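Local coordinates for protein 4-amino-4-deoxy-L-arabinose transferase or related glycosyltransferases of PMT family (Cupriavidus metallidurans, PDB 5EZM) that probably transfers 4-amino-4-deoxy-L-arabinose from an undecaprenyl-phosphate carrier to lipid A, as a zinc-binding membrane glycosyltransferase of the GT-C fold, at residues V35-V40 / Y442-Y447; I65-F70 / Y496-L501; W108-A113 / H156-D161. One frame throughout, in Å; residues are numbered along the deposited sequence.

Interaction 1. Residues V35-V40 / Y442-Y447; sequences VLFVAV and YAMGMY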
loop_
_atom_site.group_PDB
_atom_site.type_symbol
_atom_site.label_atom_id
_atom_site.label_comp_id
_atom_site.label_asym_id
_atom_site.label_seq_id
_atom_site.Cartn_x
_atom_site.Cartn_y
_atom_site.Cartn_z
ATOM N N VAL A 35 -7.809 -6.677 26.047
ATOM C CA VAL A 35 -7.873 -7.960 25.349
ATOM C C VAL A 35 -9.066 -7.992 24.407
ATOM O O VAL A 35 -8.960 -8.448 23.263
ATOM C CB VAL A 35 -7.924 -9.120 26.361
ATOM C CG1 VAL A 35 -8.013 -10.453 25.637
ATOM C CG2 VAL A 35 -6.709 -9.082 27.270
ATOM N N LEU A 36 -10.214 -7.490 24.865
ATOM C CA LEU A 36 -11.377 -7.399 23.989
ATOM C C LEU A 36 -11.090 -6.478 22.810
ATOM O O LEU A 36 -11.161 -6.892 21.646
ATOM C CB LEU A 36 -12.586 -6.908 24.782
ATOM C CG LEU A 36 -13.827 -6.554 23.966
ATOM C CD1 LEU A 36 -14.371 -7.775 23.248
ATOM C CD2 LEU A 36 -14.883 -5.946 24.868
ATOM N N PHE A 37 -10.728 -5.224 23.109
ATOM C CA PHE A 37 -10.466 -4.222 22.081
ATOM C C PHE A 37 -9.562 -4.780 20.990
ATOM O O PHE A 37 -9.975 -4.926 19.832
ATOM C CB PHE A 37 -9.840 -2.985 22.733
ATOM C CG PHE A 37 -9.626 -1.832 21.791
ATOM C CD1 PHE A 37 -10.582 -0.837 21.670
ATOM C CD2 PHE A 37 -8.461 -1.730 21.043
ATOM C CE1 PHE A 37 -10.386 0.228 20.813
ATOM C CE2 PHE A 37 -8.262 -0.671 20.184
ATOM C CZ PHE A 37 -9.226 0.309 20.067
ATOM N N VAL A 38 -8.331 -5.141 21.368
ATOM C CA VAL A 38 -7.364 -5.667 20.408
ATOM C C VAL A 38 -7.961 -6.836 19.637
ATOM O O VAL A 38 -7.849 -6.912 18.405
ATOM C CB VAL A 38 -6.063 -6.069 21.123
ATOM C CG1 VAL A 38 -5.049 -6.580 20.116
ATOM C CG2 VAL A 38 -5.505 -4.886 21.892
ATOM N N ALA A 39 -8.634 -7.747 20.348
ATOM C CA ALA A 39 -9.271 -8.873 19.672
ATOM C C ALA A 39 -10.207 -8.377 18.581
ATOM O O ALA A 39 -10.047 -8.724 17.404
ATOM C CB ALA A 39 -10.025 -9.742 20.678
ATOM N N VAL A 40 -11.151 -7.503 18.952
ATOM C CA VAL A 40 -12.098 -6.978 17.975
ATOM C C VAL A 40 -11.359 -6.292 16.840
ATOM O O VAL A 40 -11.786 -6.356 15.679
ATOM C CB VAL A 40 -13.101 -6.028 18.655
ATOM C CG1 VAL A 40 -14.046 -5.426 17.628
ATOM C CG2 VAL A 40 -13.880 -6.771 19.729
ATOM N N TYR A 442 -13.336 6.091 20.482
ATOM C CA TYR A 442 -13.387 6.972 19.318
ATOM C C TYR A 442 -12.539 6.426 18.174
ATOM O O TYR A 442 -12.991 6.357 17.023
ATOM C CB TYR A 442 -12.931 8.369 19.739
ATOM C CG TYR A 442 -12.495 9.302 18.634
ATOM C CD1 TYR A 442 -13.399 10.162 18.030
ATOM C CD2 TYR A 442 -11.167 9.354 18.225
ATOM C CE1 TYR A 442 -13.001 11.033 17.035
ATOM C CE2 TYR A 442 -10.758 10.219 17.231
ATOM C CZ TYR A 442 -11.680 11.055 16.639
ATOM O OH TYR A 442 -11.279 11.920 15.649
ATOM N N ALA A 443 -11.304 6.017 18.474
ATOM C CA ALA A 443 -10.428 5.465 17.446
ATOM C C ALA A 443 -10.989 4.171 16.873
ATOM O O ALA A 443 -10.866 3.916 15.669
ATOM C CB ALA A 443 -9.029 5.232 18.016
ATOM N N MET A 444 -11.598 3.333 17.720
ATOM C CA MET A 444 -12.238 2.121 17.214
ATOM C C MET A 444 -13.383 2.460 16.265
ATOM O O MET A 444 -13.538 1.829 15.209
ATOM C CB MET A 444 -12.738 1.266 18.376
ATOM C CG MET A 444 -13.588 0.079 17.955
ATOM S SD MET A 444 -12.682 -1.138 16.980
ATOM C CE MET A 444 -11.600 -1.850 18.218
ATOM N N GLY A 445 -14.189 3.463 16.618
ATOM C CA GLY A 445 -15.257 3.885 15.728
ATOM C C GLY A 445 -14.737 4.397 14.400
ATOM O O GLY A 445 -15.278 4.068 13.343
ATOM N N MET A 446 -13.674 5.205 14.437
ATOM C CA MET A 446 -13.074 5.702 13.202
ATOM C C MET A 446 -12.549 4.557 12.350
ATOM O O MET A 446 -12.790 4.507 11.139
ATOM C CB MET A 446 -11.951 6.688 13.525
ATOM C CG MET A 446 -12.442 8.010 14.056
ATOM S SD MET A 446 -13.438 8.852 12.820
ATOM C CE MET A 446 -14.656 9.629 13.867
ATOM N N TYR A 447 -11.826 3.622 12.972
ATOM C CA TYR A 447 -11.239 2.514 12.228
ATOM C C TYR A 447 -12.316 1.664 11.568
ATOM O O TYR A 447 -12.214 1.320 10.383
ATOM C CB TYR A 447 -10.372 1.666 13.157
ATOM C CG TYR A 447 -10.008 0.315 12.588
ATOM C CD1 TYR A 447 -9.172 0.209 11.486
ATOM C CD2 TYR A 447 -10.494 -0.852 13.158
ATOM C CE1 TYR A 447 -8.835 -1.021 10.966
ATOM C CE2 TYR A 447 -10.159 -2.087 12.647
ATOM C CZ TYR A 447 -9.330 -2.164 11.551
ATOM O OH TYR A 447 -8.995 -3.393 11.034
#
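Met444 and Phe37 bury most of the surface in this contact, and Val40 adds a smaller share beside them. The evidence for a directed methyl-aromatic contact is its position: Met444 CE lies 3.6 Å from the centroid of the Phe37 ring and only 15° off the ring normal, so the methyl sits over the face in a CH-pi contact. Its nearest ring atom is Phe37 CE1, at 3.5 Å. The sulfur follows more obliquely, with Met444 SD 5.1 Å from the same centroid and 28° off the normal, which still fits a Met-aromatic contact. Met444 reaches this place because its chain folds at both chi2 (65°) and chi3, turning the methyl back over the phenyl ring instead of extending past it. Phe37 approaches from the opposite direction, and Met444 CB also comes within 3.5 Å of Phe37 CE1, obliquely and from the same side of the ring as the methyl. Val40, one turn further along its helix, adds a looser touch through CG1, 4.4 Å from Met444 CE. No hydrogen bond crosses, and the closest backbone approach, Phe37 CA to Met444 CA at 8.2 Å, is consistent with an interface made by side chains. Phe37 also rests on Leu143 and Leu146 of helix 135-147, two residues of a pocket occupied by a bound lipid, and the side chain of Phe37 comes to about 4 Å (nearest atoms) from a bound lipid. This is apolar helix-helix packing between predicted transmembrane helices, joining helix 31-47 to helix 435-456 within the multi-helix membrane domain of a GT-C glycosyltransferase.

Interaction 2. Residues I65-F70 / Y496-L501; sequences ISREMF and YLRHPL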
loop_
_atom_site.group_PDB
_atom_site.type_symbol
_atom_site.label_atom_id
_atom_site.label_comp_id
_atom_site.label_asym_id
_atom_site.label_seq_id
_atom_site.Cartn_x
_atom_site.Cartn_y
_atom_site.Cartn_z
ATOM N N ILE A 65 2.482 -10.762 -10.128
ATOM C CA ILE A 65 3.927 -10.969 -10.085
ATOM C C ILE A 65 4.269 -12.018 -9.038
ATOM O O ILE A 65 5.011 -12.973 -9.300
ATOM C CB ILE A 65 4.653 -9.641 -9.810
ATOM C CG1 ILE A 65 4.559 -8.722 -11.029
ATOM C CG2 ILE A 65 6.101 -9.898 -9.448
ATOM C CD1 ILE A 65 5.096 -7.331 -10.794
ATOM N N SER A 66 3.703 -11.869 -7.840
ATOM C CA SER A 66 3.958 -12.848 -6.791
ATOM C C SER A 66 3.444 -14.226 -7.183
ATOM O O SER A 66 4.077 -15.240 -6.866
ATOM C CB SER A 66 3.329 -12.386 -5.481
ATOM O OG SER A 66 3.985 -11.224 -5.009
ATOM N N ARG A 67 2.305 -14.290 -7.875
ATOM C CA ARG A 67 1.816 -15.582 -8.345
ATOM C C ARG A 67 2.820 -16.241 -9.284
ATOM O O ARG A 67 3.131 -17.428 -9.145
ATOM C CB ARG A 67 0.464 -15.429 -9.042
ATOM C CG ARG A 67 -0.153 -16.764 -9.445
ATOM C CD ARG A 67 -1.312 -16.595 -10.416
ATOM N NE ARG A 67 -0.864 -16.193 -11.745
ATOM C CZ ARG A 67 -0.431 -17.041 -12.672
ATOM N NH1 ARG A 67 -0.046 -16.591 -13.858
ATOM N NH2 ARG A 67 -0.379 -18.340 -12.411
ATOM N N GLU A 68 3.343 -15.478 -10.247
ATOM C CA GLU A 68 4.269 -16.048 -11.220
ATOM C C GLU A 68 5.562 -16.490 -10.555
ATOM O O GLU A 68 6.114 -17.542 -10.897
ATOM C CB GLU A 68 4.547 -15.039 -12.334
ATOM C CG GLU A 68 3.356 -14.817 -13.252
ATOM C CD GLU A 68 3.601 -13.739 -14.283
ATOM O OE1 GLU A 68 4.717 -13.687 -14.846
ATOM O OE2 GLU A 68 2.677 -12.937 -14.525
ATOM N N MET A 69 6.062 -15.697 -9.604
ATOM C CA MET A 69 7.227 -16.122 -8.838
ATOM C C MET A 69 6.934 -17.416 -8.089
ATOM O O MET A 69 7.763 -18.335 -8.065
ATOM C CB MET A 69 7.640 -15.012 -7.872
ATOM C CG MET A 69 8.899 -15.294 -7.079
ATOM S SD MET A 69 9.356 -13.896 -6.034
ATOM C CE MET A 69 9.649 -12.611 -7.245
ATOM N N PHE A 70 5.738 -17.510 -7.503
ATOM C CA PHE A 70 5.325 -18.702 -6.770
ATOM C C PHE A 70 5.274 -19.926 -7.676
ATOM O O PHE A 70 5.685 -21.022 -7.279
ATOM C CB PHE A 70 3.962 -18.433 -6.130
ATOM C CG PHE A 70 3.328 -19.625 -5.476
ATOM C CD1 PHE A 70 3.987 -20.326 -4.481
ATOM C CD2 PHE A 70 2.045 -20.010 -5.822
ATOM C CE1 PHE A 70 3.388 -21.411 -3.864
ATOM C CE2 PHE A 70 1.441 -21.089 -5.210
ATOM C CZ PHE A 70 2.114 -21.791 -4.229
ATOM N N TYR A 496 -6.848 -13.667 -11.909
ATOM C CA TYR A 496 -8.024 -14.495 -11.661
ATOM C C TYR A 496 -8.093 -15.680 -12.614
ATOM O O TYR A 496 -8.684 -16.710 -12.272
ATOM C CB TYR A 496 -9.294 -13.652 -11.751
ATOM C CG TYR A 496 -9.510 -12.812 -10.520
ATOM C CD1 TYR A 496 -9.977 -13.385 -9.345
ATOM C CD2 TYR A 496 -9.234 -11.449 -10.522
ATOM C CE1 TYR A 496 -10.169 -12.627 -8.208
ATOM C CE2 TYR A 496 -9.425 -10.679 -9.385
ATOM C CZ TYR A 496 -9.892 -11.278 -8.233
ATOM O OH TYR A 496 -10.086 -10.528 -7.100
ATOM N N LEU A 497 -7.491 -15.565 -13.799
ATOM C CA LEU A 497 -7.445 -16.693 -14.718
ATOM C C LEU A 497 -6.302 -17.655 -14.425
ATOM O O LEU A 497 -6.282 -18.752 -14.996
ATOM C CB LEU A 497 -7.331 -16.193 -16.160
ATOM C CG LEU A 497 -8.588 -15.530 -16.718
ATOM C CD1 LEU A 497 -8.308 -14.921 -18.075
ATOM C CD2 LEU A 497 -9.723 -16.534 -16.799
ATOM N N ARG A 498 -5.369 -17.280 -13.547
ATOM C CA ARG A 498 -4.130 -18.026 -13.339
ATOM C C ARG A 498 -3.433 -18.264 -14.676
ATOM O O ARG A 498 -2.997 -19.373 -14.996
ATOM C CB ARG A 498 -4.390 -19.347 -12.608
ATOM C CG ARG A 498 -5.389 -19.274 -11.456
ATOM C CD ARG A 498 -4.814 -18.547 -10.259
ATOM N NE ARG A 498 -5.564 -18.809 -9.029
ATOM C CZ ARG A 498 -6.448 -17.974 -8.490
ATOM N NH1 ARG A 498 -6.705 -16.808 -9.071
ATOM N NH2 ARG A 498 -7.074 -18.299 -7.364
ATOM N N HIS A 499 -3.344 -17.200 -15.475
ATOM C CA HIS A 499 -2.882 -17.305 -16.854
ATOM C C HIS A 499 -2.292 -15.978 -17.325
ATOM O O HIS A 499 -2.986 -14.953 -17.314
ATOM C CB HIS A 499 -4.038 -17.732 -17.757
ATOM C CG HIS A 499 -3.617 -18.154 -19.128
ATOM N ND1 HIS A 499 -3.127 -17.268 -20.061
ATOM C CD2 HIS A 499 -3.629 -19.368 -19.732
ATOM C CE1 HIS A 499 -2.846 -17.917 -21.176
ATOM N NE2 HIS A 499 -3.142 -19.193 -21.004
ATOM N N PRO A 500 -1.033 -15.954 -17.749
ATOM C CA PRO A 500 -0.397 -14.689 -18.126
ATOM C C PRO A 500 -0.876 -14.185 -19.477
ATOM O O PRO A 500 -1.322 -14.943 -20.340
ATOM C CB PRO A 500 1.097 -15.038 -18.183
ATOM C CG PRO A 500 1.219 -16.394 -17.552
ATOM C CD PRO A 500 -0.084 -17.074 -17.797
ATOM N N LEU A 501 -0.762 -12.870 -19.649
ATOM C CA LEU A 501 -1.055 -12.239 -20.927
ATOM C C LEU A 501 0.157 -12.308 -21.844
ATOM O O LEU A 501 1.300 -12.172 -21.397
ATOM C CB LEU A 501 -1.449 -10.774 -20.727
ATOM C CG LEU A 501 -2.794 -10.432 -20.092
ATOM C CD1 LEU A 501 -2.913 -8.928 -19.944
ATOM C CD2 LEU A 501 -3.929 -10.977 -20.938
#
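The guanidinium of Arg67 carries one face over the peptide link between Arg498 and His499, with Arg498 C 3.6 Å and His499 N 3.7 Å above its plane, both displaced toward the rim. At its edge, in plane, stands the ring of Pro500, whose CG is 3.9 Å from Arg67 NH1. The contact therefore sets a flat cation over a peptide link, with the Pro500 ring beside its edge, and no hydrogen bond crosses between the segments. The aliphatic parts meet as well: Arg67 CD and Arg498 CD are 4.0 Å apart. Arg67 runs out extended until a bend at chi3 (72°) lays its flat end against the turn. The two guanidinium planes differ by 25°, but their charges keep apart, Arg67 NE being 6.0 Å from Arg498 NE, and each has a partner of its own. Glu64 forms a salt bridge with Arg67, whereas Arg498 makes a cation-pi contact with Phe495 and gives NH1 to the Phe495 carbonyl. The backbone under Arg67 is shaped by a Schellman motif, in which Arg498, the first residue to leave helical geometry, has positive phi (52°). Beyond it, His499 ND1 donates to Pro500 O at 3.0 Å through a bent bond, an internal link that ties the imidazole to the following residue. Asn81 links the two segments indirectly: its backbone N donates to Glu68 OE2, and its OD1 accepts from Leu501 N. The contact thus lies where helix 58-72 meets the C-terminal domain, at the turn leading from helix 493-497 into edge strand 502-504, with Leu483 of the neighbouring parallel strand 483-486 packed behind Leu497, His499 and Leu501.

Interaction 3. Residues W108-A113 / H156-D161; sequences WQARLA and HFNTLD. With MPG ([(Z)-octadec-9-enyl] (2R)-2,3-bis(oxidanyl)propanoate), chain B.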
loop_
_atom_site.group_PDB
_atom_site.type_symbol
_atom_site.label_atom_id
_atom_site.label_comp_id
_atom_site.label_asym_id
_atom_site.label_seq_id
_atom_site.Cartn_x
_atom_site.Cartn_y
_atom_site.Cartn_z
ATOM N N TRP A 108 -6.994 -12.277 0.140
ATOM C CA TRP A 108 -6.410 -11.897 1.423
ATOM C C TRP A 108 -4.953 -12.321 1.528
ATOM O O TRP A 108 -4.161 -11.637 2.185
ATOM C CB TRP A 108 -7.224 -12.466 2.588
ATOM C CG TRP A 108 -7.138 -13.957 2.800
ATOM C CD1 TRP A 108 -8.033 -14.899 2.380
ATOM C CD2 TRP A 108 -6.120 -14.670 3.520
ATOM N NE1 TRP A 108 -7.631 -16.151 2.781
ATOM C CE2 TRP A 108 -6.460 -16.037 3.482
ATOM C CE3 TRP A 108 -4.954 -14.284 4.189
ATOM C CZ2 TRP A 108 -5.675 -17.020 4.082
ATOM C CZ3 TRP A 108 -4.176 -15.265 4.788
ATOM C CH2 TRP A 108 -4.541 -16.614 4.730
ATOM N N GLN A 109 -4.576 -13.430 0.889
ATOM C CA GLN A 109 -3.168 -13.811 0.866
ATOM C C GLN A 109 -2.338 -12.796 0.090
ATOM O O GLN A 109 -1.202 -12.488 0.470
ATOM C CB GLN A 109 -3.006 -15.206 0.264
ATOM C CG GLN A 109 -3.681 -16.316 1.060
ATOM C CD GLN A 109 -5.088 -16.607 0.580
ATOM O OE1 GLN A 109 -5.826 -15.698 0.194
ATOM N NE2 GLN A 109 -5.467 -17.881 0.597
ATOM N N ALA A 110 -2.891 -12.259 -0.996
ATOM C CA ALA A 110 -2.173 -11.263 -1.778
ATOM C C ALA A 110 -2.020 -9.942 -1.034
ATOM O O ALA A 110 -1.140 -9.147 -1.384
ATOM C CB ALA A 110 -2.887 -11.037 -3.110
ATOM N N ARG A 111 -2.853 -9.692 -0.025
ATOM C CA ARG A 111 -2.777 -8.486 0.787
ATOM C C ARG A 111 -2.100 -8.732 2.125
ATOM O O ARG A 111 -2.183 -7.883 3.017
ATOM C CB ARG A 111 -4.176 -7.907 1.007
ATOM C CG ARG A 111 -4.812 -7.354 -0.266
ATOM C CD ARG A 111 -6.076 -6.571 0.023
ATOM N NE ARG A 111 -7.278 -7.350 -0.239
ATOM C CZ ARG A 111 -8.088 -7.153 -1.275
ATOM N NH1 ARG A 111 -7.827 -6.195 -2.154
ATOM N NH2 ARG A 111 -9.164 -7.913 -1.429
ATOM N N LEU A 112 -1.422 -9.870 2.282
ATOM C CA LEU A 112 -0.903 -10.245 3.592
ATOM C C LEU A 112 0.314 -9.407 3.972
ATOM O O LEU A 112 0.469 -9.016 5.137
ATOM C CB LEU A 112 -0.566 -11.735 3.599
ATOM C CG LEU A 112 -0.553 -12.415 4.964
ATOM C CD1 LEU A 112 -1.926 -12.319 5.609
ATOM C CD2 LEU A 112 -0.123 -13.866 4.824
ATOM N N ALA A 113 1.186 -9.117 3.001
ATOM C CA ALA A 113 2.389 -8.342 3.285
ATOM C C ALA A 113 2.045 -6.958 3.822
ATOM O O ALA A 113 2.679 -6.476 4.768
ATOM C CB ALA A 113 3.248 -8.232 2.026
ATOM N N HIS A 156 -4.531 -2.232 4.233
ATOM C CA HIS A 156 -5.408 -3.236 3.646
ATOM C C HIS A 156 -5.474 -3.148 2.125
ATOM O O HIS A 156 -6.381 -3.724 1.513
ATOM C CB HIS A 156 -6.811 -3.125 4.240
ATOM C CG HIS A 156 -6.907 -3.629 5.642
ATOM N ND1 HIS A 156 -6.212 -3.057 6.685
ATOM C CD2 HIS A 156 -7.602 -4.662 6.173
ATOM C CE1 HIS A 156 -6.482 -3.710 7.801
ATOM N NE2 HIS A 156 -7.324 -4.687 7.517
ATOM N N PHE A 157 -4.528 -2.450 1.501
ATOM C CA PHE A 157 -4.519 -2.255 0.056
ATOM C C PHE A 157 -3.172 -2.710 -0.482
ATOM O O PHE A 157 -2.138 -2.133 -0.134
ATOM C CB PHE A 157 -4.782 -0.789 -0.296
ATOM C CG PHE A 157 -5.006 -0.550 -1.756
ATOM C CD1 PHE A 157 -6.251 -0.767 -2.320
ATOM C CD2 PHE A 157 -3.972 -0.106 -2.566
ATOM C CE1 PHE A 157 -6.462 -0.550 -3.667
ATOM C CE2 PHE A 157 -4.179 0.118 -3.912
ATOM C CZ PHE A 157 -5.426 -0.107 -4.464
ATOM N N ASN A 158 -3.187 -3.736 -1.332
ATOM C CA ASN A 158 -1.953 -4.393 -1.752
ATOM C C ASN A 158 -1.090 -3.490 -2.625
ATOM O O ASN A 158 -1.236 -3.469 -3.851
ATOM C CB ASN A 158 -2.265 -5.698 -2.491
ATOM C CG ASN A 158 -1.016 -6.483 -2.830
ATOM O OD1 ASN A 158 0.034 -6.298 -2.216
ATOM N ND2 ASN A 158 -1.125 -7.371 -3.810
ATOM N N THR A 159 -0.180 -2.754 -1.993
ATOM C CA THR A 159 0.775 -1.909 -2.695
ATOM C C THR A 159 2.078 -1.917 -1.911
ATOM O O THR A 159 2.100 -2.225 -0.718
ATOM C CB THR A 159 0.250 -0.477 -2.863
ATOM O OG1 THR A 159 1.145 0.266 -3.697
ATOM C CG2 THR A 159 0.142 0.214 -1.513
ATOM N N LEU A 160 3.173 -1.579 -2.594
ATOM C CA LEU A 160 4.483 -1.612 -1.947
ATOM C C LEU A 160 4.648 -0.517 -0.902
ATOM O O LEU A 160 5.500 -0.648 -0.014
ATOM C CB LEU A 160 5.593 -1.491 -2.992
ATOM C CG LEU A 160 6.198 -2.796 -3.508
ATOM C CD1 LEU A 160 5.116 -3.748 -3.973
ATOM C CD2 LEU A 160 7.174 -2.508 -4.631
ATOM N N ASP A 161 3.843 0.544 -0.978
ATOM C CA ASP A 161 4.048 1.700 -0.114
ATOM C C ASP A 161 3.836 1.365 1.358
ATOM O O ASP A 161 4.518 1.928 2.222
ATOM C CB ASP A 161 3.122 2.837 -0.549
ATOM C CG ASP A 161 3.384 3.282 -1.977
ATOM O OD1 ASP A 161 4.570 3.421 -2.347
ATOM O OD2 ASP A 161 2.407 3.478 -2.732
HETATM C C2 MPG B . -12.075 -14.143 5.462
HETATM C C3 MPG B . -10.795 -14.913 5.763
HETATM C C4 MPG B . -9.751 -14.065 6.472
HETATM C C5 MPG B . -8.416 -14.816 6.604
HETATM C C6 MPG B . -7.491 -14.232 7.684
HETATM C C7 MPG B . -6.211 -15.075 7.854
HETATM C C8 MPG B . -5.251 -14.501 8.922
HETATM C C9 MPG B . -3.829 -15.106 8.824
HETATM C C10 MPG B . -2.799 -14.341 9.699
HETATM C C11 MPG B . -1.340 -14.729 9.376
HETATM C C12 MPG B . -0.311 -14.103 10.379
HETATM C C1 MPG B . -13.070 -14.963 4.635
#
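Arg111 and Asn158 bring two interhelical bends together, their CA atoms 4.9 Å apart, with Arg111 both leaving helix 107-110 and standing at the N-cap position of the next helix, and Asn158 in the loop before helix 160-178. Asn158 points at the end of the first helix. Its amide end lies against the Ala110 carbonyl: ND2 is 3.0 Å from Ala110 O but at a poor angle, so no hydrogen bond is claimed, and OD1, itself an acceptor, gains nothing there. Both amide atoms have hydrogen-bond partners elsewhere. The Arg111 chain crosses that of Asn158 at a slant, its CG 3.8 Å from Asn158 CB, while further out its CD lies 3.2 Å from His156 O. A bend at chi3 (-101°) then swings the guanidinium until its plane stands 87° from the Asn158 amide. Several groups grip this head: NH1 forms a salt bridge with Glu59, NH2 bonds to Arg52 O and NE to Leu49 O. All three guanidinium nitrogens thus have partners, which fixes the rotation of this buried group. Glu59 OE2 also accepts from Asn158 N, so one carboxylate holds both segments, and Arg52 NH2 reaches His156 O. On the lipid-facing side, the Trp108 indole lies between Gln109 on one face and a lipid chain on the other, where MPG C5 sits 3.8 Å above the plane over its centre; MPG C7 approaches CZ3 at 3.7 Å. A buried Arg111-Glu59 salt bridge and a tryptophan that meets lipid lie at this junction of helix ends, within the PMT-family region of the GT-C fold.

In the fold
Interaction 3 is the central one, its midpoint about 6 Å from the centre of the chain, whereas interactions 1 and 2 lie about 22 and 20 Å out and about 36 Å from each other, centre to centre. Interactions 1 and 3 are buried; interaction 2 is only partly so. Tyr447 OH packs against His156 NE2 at 4.1 Å, joining interaction 1 directly to interaction 3. Interaction 2 does not touch interaction 3, but helix 58-72 serves both, through Arg67 in one and Glu59 in the other. Chemistry follows place: apolar side chains between membrane helices, an arginine over backbone at the C-terminal domain, and salt-bridged polar groups at the central bends.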